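Long-range contacts in exoenzyme S synthesis protein C (Pseudomonas aeruginosa, PDB 3KXY), which binds the antiactivator ExsD and inhibits it, so that ExsA can drive transcription of the type III secretion system: residues 25-31 against 42-46; 58-64 against 125-131; 81-85 against 117-121; 50-54 against 100-106. The protein carries 2 engineered substitutions. One frame throughout, in Å; residues are numbered along the deposited sequence.

Contact 1 of 4, residues 25-31 against 42-46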
loop_
_atom_site.group_PDB
_atom_site.type_symbol
_atom_site.label_atom_id
_atom_site.label_comp_id
_atom_site.label_asym_id
_atom_site.label_seq_id
_atom_site.Cartn_x
_atom_site.Cartn_y
_atom_site.Cartn_z
ATOM N N LEU J 25 -8.888 -7.058 19.332
ATOM C CA LEU J 25 -8.742 -5.701 18.814
ATOM C C LEU J 25 -9.245 -4.655 19.808
ATOM O O LEU J 25 -10.068 -4.952 20.676
ATOM C CB LEU J 25 -9.482 -5.560 17.482
ATOM C CG LEU J 25 -9.025 -6.480 16.348
ATOM C CD1 LEU J 25 -9.931 -6.332 15.139
ATOM C CD2 LEU J 25 -7.576 -6.204 15.971
ATOM N N ASP J 26 -8.740 -3.432 19.672
ATOM C CA ASP J 26 -9.137 -2.323 20.535
ATOM C C ASP J 26 -10.542 -1.832 20.216
ATOM O O ASP J 26 -11.234 -2.396 19.368
ATOM C CB ASP J 26 -8.165 -1.151 20.380
ATOM C CG ASP J 26 -6.876 -1.354 21.144
ATOM O OD1 ASP J 26 -6.096 -0.384 21.247
ATOM O OD2 ASP J 26 -6.645 -2.475 21.643
ATOM N N GLU J 27 -10.954 -0.772 20.904
ATOM C CA GLU J 27 -12.193 -0.085 20.576
ATOM C C GLU J 27 -12.000 0.589 19.226
ATOM O O GLU J 27 -12.955 0.794 18.475
ATOM C CB GLU J 27 -12.532 0.957 21.643
ATOM C CG GLU J 27 -12.479 0.435 23.073
ATOM C CD GLU J 27 -11.059 0.259 23.583
ATOM O OE1 GLU J 27 -10.134 0.860 22.998
ATOM O OE2 GLU J 27 -10.867 -0.478 24.573
ATOM N N GLU J 28 -10.750 0.930 18.930
ATOM C CA GLU J 28 -10.376 1.490 17.638
ATOM C C GLU J 28 -10.049 0.376 16.653
ATOM O O GLU J 28 -9.741 0.633 15.488
ATOM C CB GLU J 28 -9.170 2.419 17.791
ATOM C CG GLU J 28 -9.487 3.752 18.444
ATOM C CD GLU J 28 -10.286 4.665 17.534
ATOM O OE1 GLU J 28 -10.295 4.424 16.308
ATOM O OE2 GLU J 28 -10.902 5.625 18.043
ATOM N N GLY J 29 -10.113 -0.863 17.130
ATOM C CA GLY J 29 -9.826 -2.018 16.300
ATOM C C GLY J 29 -8.343 -2.188 16.036
ATOM O O GLY J 29 -7.929 -2.423 14.901
ATOM N N MET J 30 -7.540 -2.068 17.088
ATOM C CA MET J 30 -6.092 -2.175 16.960
ATOM C C MET J 30 -5.504 -3.170 17.956
ATOM O O MET J 30 -6.072 -3.410 19.020
ATOM C CB MET J 30 -5.434 -0.802 17.143
ATOM C CG MET J 30 -5.879 0.242 16.130
ATOM S SD MET J 30 -5.152 1.866 16.426
ATOM C CE MET J 30 -3.407 1.505 16.254
ATOM N N ALA J 31 -4.363 -3.748 17.593
ATOM C CA ALA J 31 -3.650 -4.677 18.464
ATOM C C ALA J 31 -2.183 -4.723 18.058
ATOM O O ALA J 31 -1.867 -4.855 16.878
ATOM C CB ALA J 31 -4.269 -6.062 18.385
ATOM N N THR J 42 1.749 -3.794 14.362
ATOM C CA THR J 42 0.433 -3.331 14.786
ATOM C C THR J 42 -0.651 -3.752 13.797
ATOM O O THR J 42 -0.485 -3.615 12.584
ATOM C CB THR J 42 0.403 -1.799 14.971
ATOM O OG1 THR J 42 1.389 -1.414 15.937
ATOM C CG2 THR J 42 -0.968 -1.341 15.446
ATOM N N LEU J 43 -1.756 -4.270 14.326
ATOM C CA LEU J 43 -2.879 -4.701 13.503
ATOM C C LEU J 43 -3.956 -3.623 13.475
ATOM O O LEU J 43 -4.329 -3.081 14.514
ATOM C CB LEU J 43 -3.467 -6.007 14.041
ATOM C CG LEU J 43 -2.480 -7.104 14.450
ATOM C CD1 LEU J 43 -3.225 -8.307 15.008
ATOM C CD2 LEU J 43 -1.594 -7.512 13.285
ATOM N N LEU J 44 -4.454 -3.321 12.281
ATOM C CA LEU J 44 -5.458 -2.279 12.104
ATOM C C LEU J 44 -6.641 -2.785 11.289
ATOM O O LEU J 44 -6.512 -3.040 10.092
ATOM C CB LEU J 44 -4.840 -1.071 11.400
ATOM C CG LEU J 44 -3.755 -0.315 12.165
ATOM C CD1 LEU J 44 -2.775 0.340 11.204
ATOM C CD2 LEU J 44 -4.384 0.713 13.085
ATOM N N LEU J 45 -7.792 -2.929 11.937
ATOM C CA LEU J 45 -8.997 -3.365 11.239
ATOM C C LEU J 45 -9.807 -2.179 10.726
ATOM O O LEU J 45 -10.267 -1.343 11.505
ATOM C CB LEU J 45 -9.868 -4.236 12.144
ATOM C CG LEU J 45 -11.210 -4.655 11.538
ATOM C CD1 LEU J 45 -11.000 -5.455 10.263
ATOM C CD2 LEU J 45 -12.036 -5.446 12.539
ATOM N N LEU J 46 -9.973 -2.112 9.408
ATOM C CA LEU J 46 -10.797 -1.082 8.795
ATOM C C LEU J 46 -12.142 -1.671 8.389
ATOM O O LEU J 46 -12.299 -2.170 7.276
ATOM C CB LEU J 46 -10.091 -0.492 7.574
ATOM C CG LEU J 46 -8.687 0.069 7.803
ATOM C CD1 LEU J 46 -8.162 0.724 6.535
ATOM C CD2 LEU J 46 -8.688 1.060 8.957
#
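Met30 and Leu44 form a non-hydrogen-bonded antiparallel pair in the beta hairpin of strands 30-35 and 39-46, which forms one margin of the chain's five-stranded sheet. The Met30 side chain runs beside that of Leu44, both pointing the same way. Met30 CB lies 3.7 Å from Leu43 O, close to the backbone of the partner strand. Beyond it, Met30 CG meets Leu44 CD2 at 3.4 Å and SD keeps to the same methyl. The chain then bends at its last torsion (chi3 61°), which swings CE back over Leu44 CD2 and brings Met30 CE within 3.8 Å of Thr42 CG2. An apolar side chain of another protein also packs on Met30. Ala31 and Leu43, on the reverse face, are the hydrogen-bonded pair, each N-H reaching the other's carbonyl; here Leu43 touches Leu11 of helix 3-18. Ahead of the strand, Leu25 comes across Leu45 at about a right angle, Leu25 CD1 lying 3.5 Å from Leu45 CD2. Gly29, with positive phi, leads into the strand, and Gly29 O receives Leu45 N at 3.0 Å in an almost straight bond (178°).

Contact 2 of 4, residues 58-64 against 125-131. Engineered in segment 58-64: Val59 (natural residue Ala).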
loop_
_atom_site.group_PDB
_atom_site.type_symbol
_atom_site.label_atom_id
_atom_site.label_comp_id
_atom_site.label_asym_id
_atom_site.label_seq_id
_atom_site.Cartn_x
_atom_site.Cartn_y
_atom_site.Cartn_z
ATOM N N VAL J 58 10.572 -0.995 11.171
ATOM C CA VAL J 58 11.808 -1.523 10.605
ATOM C C VAL J 58 13.042 -0.974 11.320
ATOM O O VAL J 58 13.689 -1.687 12.088
ATOM C CB VAL J 58 11.906 -1.221 9.100
ATOM C CG1 VAL J 58 13.193 -1.793 8.527
ATOM C CG2 VAL J 58 10.696 -1.783 8.372
ATOM N N VAL J 59 13.366 0.291 11.067
ATOM C CA VAL J 59 14.531 0.920 11.687
ATOM C C VAL J 59 14.268 2.349 12.148
ATOM O O VAL J 59 13.264 2.960 11.780
ATOM C CB VAL J 59 15.739 0.947 10.733
ATOM C CG1 VAL J 59 16.418 -0.406 10.696
ATOM C CG2 VAL J 59 15.308 1.387 9.341
ATOM N N GLY J 60 15.184 2.874 12.955
ATOM C CA GLY J 60 15.118 4.253 13.399
ATOM C C GLY J 60 15.898 5.158 12.467
ATOM O O GLY J 60 16.933 4.763 11.927
ATOM N N ILE J 61 15.403 6.377 12.278
ATOM C CA ILE J 61 16.011 7.316 11.343
ATOM C C ILE J 61 17.384 7.791 11.816
ATOM O O ILE J 61 18.194 8.269 11.022
ATOM C CB ILE J 61 15.096 8.535 11.104
ATOM C CG1 ILE J 61 15.593 9.357 9.912
ATOM C CG2 ILE J 61 15.001 9.389 12.363
ATOM C CD1 ILE J 61 14.741 10.569 9.610
ATOM N N ASP J 62 17.645 7.648 13.112
ATOM C CA ASP J 62 18.903 8.108 13.694
ATOM C C ASP J 62 20.102 7.256 13.272
ATOM O O ASP J 62 21.241 7.724 13.291
ATOM C CB ASP J 62 18.804 8.173 15.222
ATOM C CG ASP J 62 18.424 6.842 15.843
ATOM O OD1 ASP J 62 18.429 6.745 17.088
ATOM O OD2 ASP J 62 18.117 5.892 15.092
ATOM N N VAL J 63 19.842 6.009 12.890
ATOM C CA VAL J 63 20.907 5.105 12.465
ATOM C C VAL J 63 21.023 5.086 10.943
ATOM O O VAL J 63 21.889 4.412 10.382
ATOM C CB VAL J 63 20.671 3.670 12.980
ATOM C CG1 VAL J 63 21.926 2.828 12.803
ATOM C CG2 VAL J 63 20.256 3.694 14.440
ATOM N N LEU J 64 20.148 5.837 10.280
ATOM C CA LEU J 64 20.125 5.877 8.822
ATOM C C LEU J 64 20.790 7.134 8.272
ATOM O O LEU J 64 20.527 8.242 8.737
ATOM C CB LEU J 64 18.686 5.799 8.311
ATOM C CG LEU J 64 17.875 4.575 8.732
ATOM C CD1 LEU J 64 16.475 4.640 8.144
ATOM C CD2 LEU J 64 18.582 3.299 8.307
ATOM N N TRP J 125 15.404 -5.406 6.107
ATOM C CA TRP J 125 15.670 -3.981 5.938
ATOM C C TRP J 125 16.148 -3.343 7.238
ATOM O O TRP J 125 16.708 -2.248 7.233
ATOM C CB TRP J 125 14.432 -3.253 5.412
ATOM C CG TRP J 125 14.048 -3.648 4.016
ATOM C CD1 TRP J 125 13.098 -4.559 3.653
ATOM C CD2 TRP J 125 14.610 -3.148 2.796
ATOM N NE1 TRP J 125 13.032 -4.654 2.283
ATOM C CE2 TRP J 125 13.951 -3.799 1.734
ATOM C CE3 TRP J 125 15.606 -2.213 2.499
ATOM C CZ2 TRP J 125 14.255 -3.544 0.398
ATOM C CZ3 TRP J 125 15.907 -1.961 1.171
ATOM C CH2 TRP J 125 15.234 -2.624 0.139
ATOM N N GLN J 126 15.924 -4.031 8.353
ATOM C CA GLN J 126 16.399 -3.558 9.649
ATOM C C GLN J 126 17.893 -3.826 9.799
ATOM O O GLN J 126 18.595 -3.113 10.516
ATOM C CB GLN J 126 15.628 -4.231 10.786
ATOM C CG GLN J 126 16.041 -3.773 12.179
ATOM C CD GLN J 126 15.296 -4.501 13.282
ATOM O OE1 GLN J 126 14.908 -5.660 13.128
ATOM N NE2 GLN J 126 15.096 -3.824 14.407
ATOM N N ARG J 127 18.369 -4.861 9.114
ATOM C CA ARG J 127 19.770 -5.253 9.183
ATOM C C ARG J 127 20.574 -4.643 8.037
ATOM O O ARG J 127 21.800 -4.568 8.098
ATOM C CB ARG J 127 19.894 -6.780 9.164
ATOM C CG ARG J 127 21.311 -7.300 9.347
ATOM C CD ARG J 127 21.362 -8.823 9.332
ATOM N NE ARG J 127 20.660 -9.417 10.469
ATOM C CZ ARG J 127 19.446 -9.957 10.402
ATOM N NH1 ARG J 127 18.789 -9.987 9.250
ATOM N NH2 ARG J 127 18.888 -10.473 11.491
ATOM N N LEU J 128 19.874 -4.199 6.997
ATOM C CA LEU J 128 20.526 -3.667 5.805
ATOM C C LEU J 128 20.646 -2.142 5.808
ATOM O O LEU J 128 21.711 -1.597 5.517
ATOM C CB LEU J 128 19.784 -4.124 4.547
ATOM C CG LEU J 128 20.309 -3.572 3.220
ATOM C CD1 LEU J 128 21.784 -3.902 3.048
ATOM C CD2 LEU J 128 19.492 -4.109 2.053
ATOM N N LEU J 129 19.551 -1.462 6.135
ATOM C CA LEU J 129 19.484 -0.002 6.048
ATOM C C LEU J 129 20.510 0.764 6.894
ATOM O O LEU J 129 21.111 1.723 6.410
ATOM C CB LEU J 129 18.069 0.492 6.361
ATOM C CG LEU J 129 17.005 0.177 5.310
ATOM C CD1 LEU J 129 15.655 0.728 5.739
ATOM C CD2 LEU J 129 17.409 0.740 3.956
ATOM N N PRO J 130 20.704 0.356 8.160
ATOM C CA PRO J 130 21.661 1.064 9.020
ATOM C C PRO J 130 23.024 1.235 8.355
ATOM O O PRO J 130 23.530 0.296 7.742
ATOM C CB PRO J 130 21.778 0.142 10.235
ATOM C CG PRO J 130 20.467 -0.550 10.300
ATOM C CD PRO J 130 20.035 -0.747 8.873
ATOM N N CYS J 131 23.606 2.423 8.475
ATOM C CA CYS J 131 24.907 2.703 7.876
ATOM C C CYS J 131 25.984 2.861 8.943
ATOM O O CYS J 131 27.164 3.017 8.630
ATOM C CB CYS J 131 24.839 3.967 7.017
ATOM S SG CYS J 131 24.536 5.488 7.952
#
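Val58 sets CG1 anti to its backbone N (chi1 -179°), which lays this methyl against the last turns of helix 108-128, with Val58 CG1 3.7 Å from Trp125 CB and close to the peptide joining Trp125 to Gln126. Gln126 answers from the helix with the same first torsion and an extended chain: Gln126 CG lies beside Val58 O, while the amide beyond it makes no hydrogen bond to that carbonyl. The next residue, Val59, is an engineered substitution for alanine. Its two methyls part company, CG1 resting by Gln126 CA and near the Pro130 ring, Val59 CG2 meeting Leu129 CD1 at 3.7 Å, with the valine and leucine side chains roughly perpendicular. After the strand the chain turns back, and Leu64 and Val63 pick up Leu129 and Pro130. Leu64 CD2 meets Leu129 CB at 3.5 Å, and Val63 CG1 lies 3.7 Å from Pro130 CB. A single hydrogen bond spans the two segments, a tie particular to this chain's tail: the N-H of Cys131 is donated to Val63 O, N to O 3.2 Å, nearly along the C=O axis. Val95 of strand 94-102 touches Val59 and Leu64, and Phe86 meets the Trp125 ring edge-to-face. The long C-terminal helix packed on an antiparallel sheet fits the alpha/beta fold of the CesT-family type III secretion chaperones.

Contact 3 of 4, residues 81-85 against 117-121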
loop_
_atom_site.group_PDB
_atom_site.type_symbol
_atom_site.label_atom_id
_atom_site.label_comp_id
_atom_site.label_asym_id
_atom_site.label_seq_id
_atom_site.Cartn_x
_atom_site.Cartn_y
_atom_site.Cartn_z
ATOM N N ARG J 81 5.550 -6.357 -6.427
ATOM C CA ARG J 81 6.362 -7.565 -6.522
ATOM C C ARG J 81 6.459 -8.284 -5.181
ATOM O O ARG J 81 6.859 -9.446 -5.119
ATOM C CB ARG J 81 7.758 -7.229 -7.043
ATOM C CG ARG J 81 7.757 -6.554 -8.404
ATOM C CD ARG J 81 9.164 -6.192 -8.847
ATOM N NE ARG J 81 9.171 -5.517 -10.141
ATOM C CZ ARG J 81 10.271 -5.109 -10.764
ATOM N NH1 ARG J 81 11.459 -5.308 -10.212
ATOM N NH2 ARG J 81 10.183 -4.503 -11.940
ATOM N N PHE J 82 6.091 -7.590 -4.107
ATOM C CA PHE J 82 6.169 -8.162 -2.768
ATOM C C PHE J 82 4.903 -7.887 -1.963
ATOM O O PHE J 82 4.739 -8.408 -0.859
ATOM C CB PHE J 82 7.384 -7.607 -2.020
ATOM C CG PHE J 82 8.651 -7.617 -2.827
ATOM C CD1 PHE J 82 9.405 -8.773 -2.944
ATOM C CD2 PHE J 82 9.090 -6.469 -3.466
ATOM C CE1 PHE J 82 10.574 -8.784 -3.687
ATOM C CE2 PHE J 82 10.258 -6.473 -4.209
ATOM C CZ PHE J 82 10.999 -7.633 -4.320
ATOM N N ASP J 83 4.014 -7.068 -2.517
ATOM C CA ASP J 83 2.808 -6.643 -1.811
ATOM C C ASP J 83 3.161 -5.926 -0.511
ATOM O O ASP J 83 2.505 -6.116 0.513
ATOM C CB ASP J 83 1.889 -7.833 -1.529
ATOM C CG ASP J 83 1.192 -8.341 -2.776
ATOM O OD1 ASP J 83 1.027 -7.551 -3.731
ATOM O OD2 ASP J 83 0.803 -9.526 -2.796
ATOM N N LEU J 84 4.204 -5.105 -0.566
ATOM C CA LEU J 84 4.669 -4.356 0.594
ATOM C C LEU J 84 5.230 -3.011 0.155
ATOM O O LEU J 84 5.957 -2.929 -0.834
ATOM C CB LEU J 84 5.759 -5.142 1.329
ATOM C CG LEU J 84 5.410 -6.538 1.849
ATOM C CD1 LEU J 84 6.670 -7.351 2.102
ATOM C CD2 LEU J 84 4.559 -6.448 3.105
ATOM N N HIS J 85 4.896 -1.954 0.889
ATOM C CA HIS J 85 5.447 -0.636 0.598
ATOM C C HIS J 85 5.939 0.063 1.864
ATOM O O HIS J 85 5.484 -0.236 2.968
ATOM C CB HIS J 85 4.434 0.235 -0.154
ATOM C CG HIS J 85 3.228 0.602 0.653
ATOM N ND1 HIS J 85 2.091 -0.175 0.686
ATOM C CD2 HIS J 85 2.977 1.671 1.445
ATOM C CE1 HIS J 85 1.192 0.394 1.470
ATOM N NE2 HIS J 85 1.705 1.517 1.943
ATOM N N ASN J 117 5.904 -13.192 6.393
ATOM C CA ASN J 117 6.563 -12.517 5.284
ATOM C C ASN J 117 6.932 -11.089 5.662
ATOM O O ASN J 117 8.056 -10.644 5.431
ATOM C CB ASN J 117 5.665 -12.520 4.045
ATOM C CG ASN J 117 6.376 -12.005 2.809
ATOM O OD1 ASN J 117 7.594 -12.132 2.682
ATOM N ND2 ASN J 117 5.617 -11.427 1.885
ATOM N N LEU J 118 5.976 -10.376 6.250
ATOM C CA LEU J 118 6.200 -9.002 6.681
ATOM C C LEU J 118 7.394 -8.919 7.625
ATOM O O LEU J 118 8.226 -8.020 7.509
ATOM C CB LEU J 118 4.951 -8.443 7.360
ATOM C CG LEU J 118 5.057 -7.017 7.906
ATOM C CD1 LEU J 118 5.427 -6.043 6.796
ATOM C CD2 LEU J 118 3.762 -6.598 8.586
ATOM N N LEU J 119 7.475 -9.864 8.557
ATOM C CA LEU J 119 8.596 -9.925 9.486
ATOM C C LEU J 119 9.900 -10.256 8.762
ATOM O O LEU J 119 10.941 -9.664 9.046
ATOM C CB LEU J 119 8.326 -10.947 10.593
ATOM C CG LEU J 119 7.194 -10.606 11.568
ATOM C CD1 LEU J 119 6.969 -11.737 12.560
ATOM C CD2 LEU J 119 7.484 -9.302 12.295
ATOM N N ASP J 120 9.835 -11.202 7.827
ATOM C CA ASP J 120 11.004 -11.584 7.038
ATOM C C ASP J 120 11.662 -10.378 6.376
ATOM O O ASP J 120 12.884 -10.226 6.417
ATOM C CB ASP J 120 10.626 -12.613 5.971
ATOM C CG ASP J 120 10.533 -14.023 6.521
ATOM O OD1 ASP J 120 10.030 -14.908 5.799
ATOM O OD2 ASP J 120 10.964 -14.249 7.672
ATOM N N HIS J 121 10.847 -9.523 5.765
ATOM C CA HIS J 121 11.352 -8.337 5.083
ATOM C C HIS J 121 11.748 -7.241 6.067
ATOM O O HIS J 121 12.766 -6.574 5.885
ATOM C CB HIS J 121 10.317 -7.809 4.088
ATOM C CG HIS J 121 10.204 -8.634 2.845
ATOM N ND1 HIS J 121 10.629 -8.187 1.613
ATOM C CD2 HIS J 121 9.727 -9.886 2.647
ATOM C CE1 HIS J 121 10.412 -9.124 0.708
ATOM N NE2 HIS J 121 9.867 -10.166 1.309
#
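Asn117 O accepts the N-H of His121, N to O 3.0 Å, the helical bond that sets these two residues one turn apart on helix 108-128, both directed toward loop 81-85. What crosses from loop to helix is apolar and aromatic, without any hydrogen bond. Leu84 is the wedge. Its chi1 of -59° puts CG anti to the carbonyl carbon and carries the isobutyl end to the helix, where the two methyls reach His121 and Leu118. Leu84 CD1 comes over one face of the His121 ring, 4.0 Å from the ring centroid and only 15° off the normal, a CH-pi contact placed slightly toward CG and CD2 of the histidine. The other methyl, Leu84 CD2, meets Leu118 CD1 at 3.8 Å. Phe82 reaches the same histidine from another direction: Phe82 CD1 lies 3.8 Å from His121 CE1. The two rings are oblique to each other, their planes 59° apart, so the pair is neither a stack nor a T-shape. Asn117 ND2 stays 4.2 Å from Phe82 O, too far for a bond, and the amide simply flanks the leucine. Behind this layer, Leu97 of strand 94-102 touches both Leu118 and His121, while Ala99 touches Leu84. Between Phe82 and Leu84, Asp83 makes a salt bridge to Arg51 of the second subunit, and His85 stacks on its own counterpart there. The chemistry implies a division of labour: dispersion and CH-pi contacts hold the loop to its own helix, while Asp83 and His85 meet the second subunit.

Contact 4 of 4, residues 50-54 against 100-106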
loop_
_atom_site.group_PDB
_atom_site.type_symbol
_atom_site.label_atom_id
_atom_site.label_comp_id
_atom_site.label_asym_id
_atom_site.label_seq_id
_atom_site.Cartn_x
_atom_site.Cartn_y
_atom_site.Cartn_z
ATOM N N GLU J 50 -13.381 -2.973 4.871
ATOM C CA GLU J 50 -13.271 -4.417 5.053
ATOM C C GLU J 50 -11.893 -4.945 4.661
ATOM O O GLU J 50 -11.756 -5.689 3.689
ATOM C CB GLU J 50 -14.363 -5.142 4.262
ATOM C CG GLU J 50 -15.774 -4.834 4.734
ATOM C CD GLU J 50 -16.831 -5.576 3.938
ATOM O OE1 GLU J 50 -16.499 -6.113 2.860
ATOM O OE2 GLU J 50 -17.995 -5.619 4.389
ATOM N N ARG J 51 -10.876 -4.556 5.423
ATOM C CA ARG J 51 -9.510 -4.993 5.166
ATOM C C ARG J 51 -8.637 -4.840 6.407
ATOM O O ARG J 51 -8.777 -3.879 7.162
ATOM C CB ARG J 51 -8.908 -4.212 3.996
ATOM C CG ARG J 51 -8.927 -2.705 4.179
ATOM C CD ARG J 51 -8.390 -1.993 2.952
ATOM N NE ARG J 51 -9.099 -2.392 1.739
ATOM C CZ ARG J 51 -8.908 -1.839 0.546
ATOM N NH1 ARG J 51 -8.032 -0.853 0.401
ATOM N NH2 ARG J 51 -9.597 -2.268 -0.503
ATOM N N LEU J 52 -7.739 -5.798 6.612
ATOM C CA LEU J 52 -6.846 -5.781 7.766
ATOM C C LEU J 52 -5.491 -5.189 7.401
ATOM O O LEU J 52 -4.835 -5.652 6.468
ATOM C CB LEU J 52 -6.662 -7.196 8.317
ATOM C CG LEU J 52 -5.790 -7.327 9.568
ATOM C CD1 LEU J 52 -6.459 -6.657 10.759
ATOM C CD2 LEU J 52 -5.503 -8.789 9.866
ATOM N N LEU J 53 -5.075 -4.164 8.140
ATOM C CA LEU J 53 -3.789 -3.524 7.897
ATOM C C LEU J 53 -2.724 -4.080 8.834
ATOM O O LEU J 53 -3.024 -4.477 9.959
ATOM C CB LEU J 53 -3.895 -2.008 8.075
ATOM C CG LEU J 53 -4.958 -1.278 7.253
ATOM C CD1 LEU J 53 -4.864 0.221 7.484
ATOM C CD2 LEU J 53 -4.823 -1.607 5.775
ATOM N N LEU J 54 -1.483 -4.103 8.363
ATOM C CA LEU J 54 -0.371 -4.605 9.158
ATOM C C LEU J 54 0.815 -3.650 9.086
ATOM O O LEU J 54 1.480 -3.549 8.054
ATOM C CB LEU J 54 0.050 -5.995 8.676
ATOM C CG LEU J 54 -1.035 -7.069 8.555
ATOM C CD1 LEU J 54 -0.453 -8.352 7.990
ATOM C CD2 LEU J 54 -1.691 -7.330 9.896
ATOM N N GLN J 100 -1.541 -5.497 3.615
ATOM C CA GLN J 100 -2.980 -5.536 3.844
ATOM C C GLN J 100 -3.592 -6.863 3.409
ATOM O O GLN J 100 -3.063 -7.548 2.535
ATOM C CB GLN J 100 -3.674 -4.370 3.138
ATOM C CG GLN J 100 -3.534 -4.379 1.628
ATOM C CD GLN J 100 -4.230 -3.201 0.976
ATOM O OE1 GLN J 100 -4.547 -2.210 1.635
ATOM N NE2 GLN J 100 -4.472 -3.303 -0.326
ATOM N N ILE J 101 -4.709 -7.215 4.037
ATOM C CA ILE J 101 -5.426 -8.440 3.711
ATOM C C ILE J 101 -6.909 -8.144 3.537
ATOM O O ILE J 101 -7.571 -7.684 4.467
ATOM C CB ILE J 101 -5.265 -9.498 4.817
ATOM C CG1 ILE J 101 -3.785 -9.744 5.114
ATOM C CG2 ILE J 101 -5.957 -10.792 4.419
ATOM C CD1 ILE J 101 -3.546 -10.725 6.237
ATOM N N LEU J 102 -7.428 -8.405 2.341
ATOM C CA LEU J 102 -8.845 -8.207 2.069
ATOM C C LEU J 102 -9.680 -9.181 2.890
ATOM O O LEU J 102 -9.304 -10.341 3.060
ATOM C CB LEU J 102 -9.136 -8.392 0.581
ATOM C CG LEU J 102 -8.400 -7.452 -0.374
ATOM C CD1 LEU J 102 -8.776 -7.754 -1.816
ATOM C CD2 LEU J 102 -8.700 -6.002 -0.029
ATOM N N ALA J 103 -10.813 -8.709 3.397
ATOM C CA ALA J 103 -11.688 -9.535 4.222
ATOM C C ALA J 103 -12.130 -10.801 3.491
ATOM O O ALA J 103 -12.585 -11.759 4.115
ATOM C CB ALA J 103 -12.897 -8.734 4.676
ATOM N N ALA J 104 -11.992 -10.797 2.169
ATOM C CA ALA J 104 -12.409 -11.931 1.348
ATOM C C ALA J 104 -11.419 -13.091 1.421
ATOM O O ALA J 104 -11.800 -14.251 1.262
ATOM C CB ALA J 104 -12.609 -11.493 -0.097
ATOM N N GLN J 105 -10.151 -12.772 1.657
ATOM C CA GLN J 105 -9.107 -13.790 1.739
ATOM C C GLN J 105 -8.544 -13.908 3.153
ATOM O O GLN J 105 -7.560 -14.613 3.379
ATOM C CB GLN J 105 -7.976 -13.493 0.750
ATOM C CG GLN J 105 -8.375 -13.598 -0.716
ATOM C CD GLN J 105 -9.167 -12.397 -1.196
ATOM O OE1 GLN J 105 -9.081 -11.311 -0.622
ATOM N NE2 GLN J 105 -9.938 -12.583 -2.262
ATOM N N LEU J 106 -9.173 -13.218 4.098
ATOM C CA LEU J 106 -8.711 -13.224 5.482
ATOM C C LEU J 106 -8.985 -14.555 6.177
ATOM O O LEU J 106 -10.091 -14.804 6.656
ATOM C CB LEU J 106 -9.352 -12.081 6.273
ATOM C CG LEU J 106 -8.981 -12.013 7.755
ATOM C CD1 LEU J 106 -7.477 -11.886 7.923
ATOM C CD2 LEU J 106 -9.699 -10.862 8.442
#
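Glu50 meets Ala103 from a G1 beta bulge, in which Glu50 and Arg51 both face Leu46 of the preceding strand and Glu50 takes up left-handed backbone angles (phi 51°, psi 67°) just before strand 51-60 begins. From the bulge, Glu50 O accepts Ala103 N at 3.2 Å, the donor standing well above the carbonyl plane. Glu50 CB also meets Ala103 CB at 3.9 Å. Beyond it the strands settle into regular antiparallel pairing. Leu52 and Ile101 are the hydrogen-bonded pair, each N reaching the other's O at 2.9 Å, and Arg51 with Leu102 and Leu53 with Gln100 are the non-hydrogen-bonded neighbours. Arg51 places CG between its backbone N and carbonyl carbon (chi1 56°) and bends at chi3, which lays the guanidinium beside Leu102 and Gln100, with Arg51 NH2 3.9 Å from Leu102 CD2. It does not bond the amide: Arg51 NH1 and Gln100 OE1 are 3.9 Å apart. That nitrogen instead has a long, weak ion pair with Asp83 of the second subunit, whose His80 packs on Leu53. The Leu52 face is apolar. Leu52 CD2 meets Leu106 CD1 at 4.2 Å, the side chains at about a right angle, and Leu54 CD1 lies 4.3 Å from Ile101 CD1; Phe111 and Thr114 of helix 108-128 cover this side. Strands 51-60 and 94-102, with one face under helix 108-128 and the other toward a second subunit, are consistent with the dimeric alpha/beta fold of CesT-family type III secretion chaperones.

Helix 3-18 comes first, and contact 1 then closes a short hairpin loop between strands 30-35 and 39-46 before any other contact opens. The chain turns into strand 51-60, whose start opens contact 4 and whose end opens contact 2. Contact 4 closes first, at residues 100-106, and contact 2 only at 125-131, so these two cross. Contact 3 runs from 81-85 to 117-121: it lies wholly within the span of contact 2 but crosses contact 4. Contacts 1 and 4 meet directly, Leu44 probably bonding Leu53, and so join four neighbouring strands, 30-35, 39-46, 51-60 and 94-102. Contacts 2 and 3 fasten successive parts of helix 108-128 to the rest of the fold.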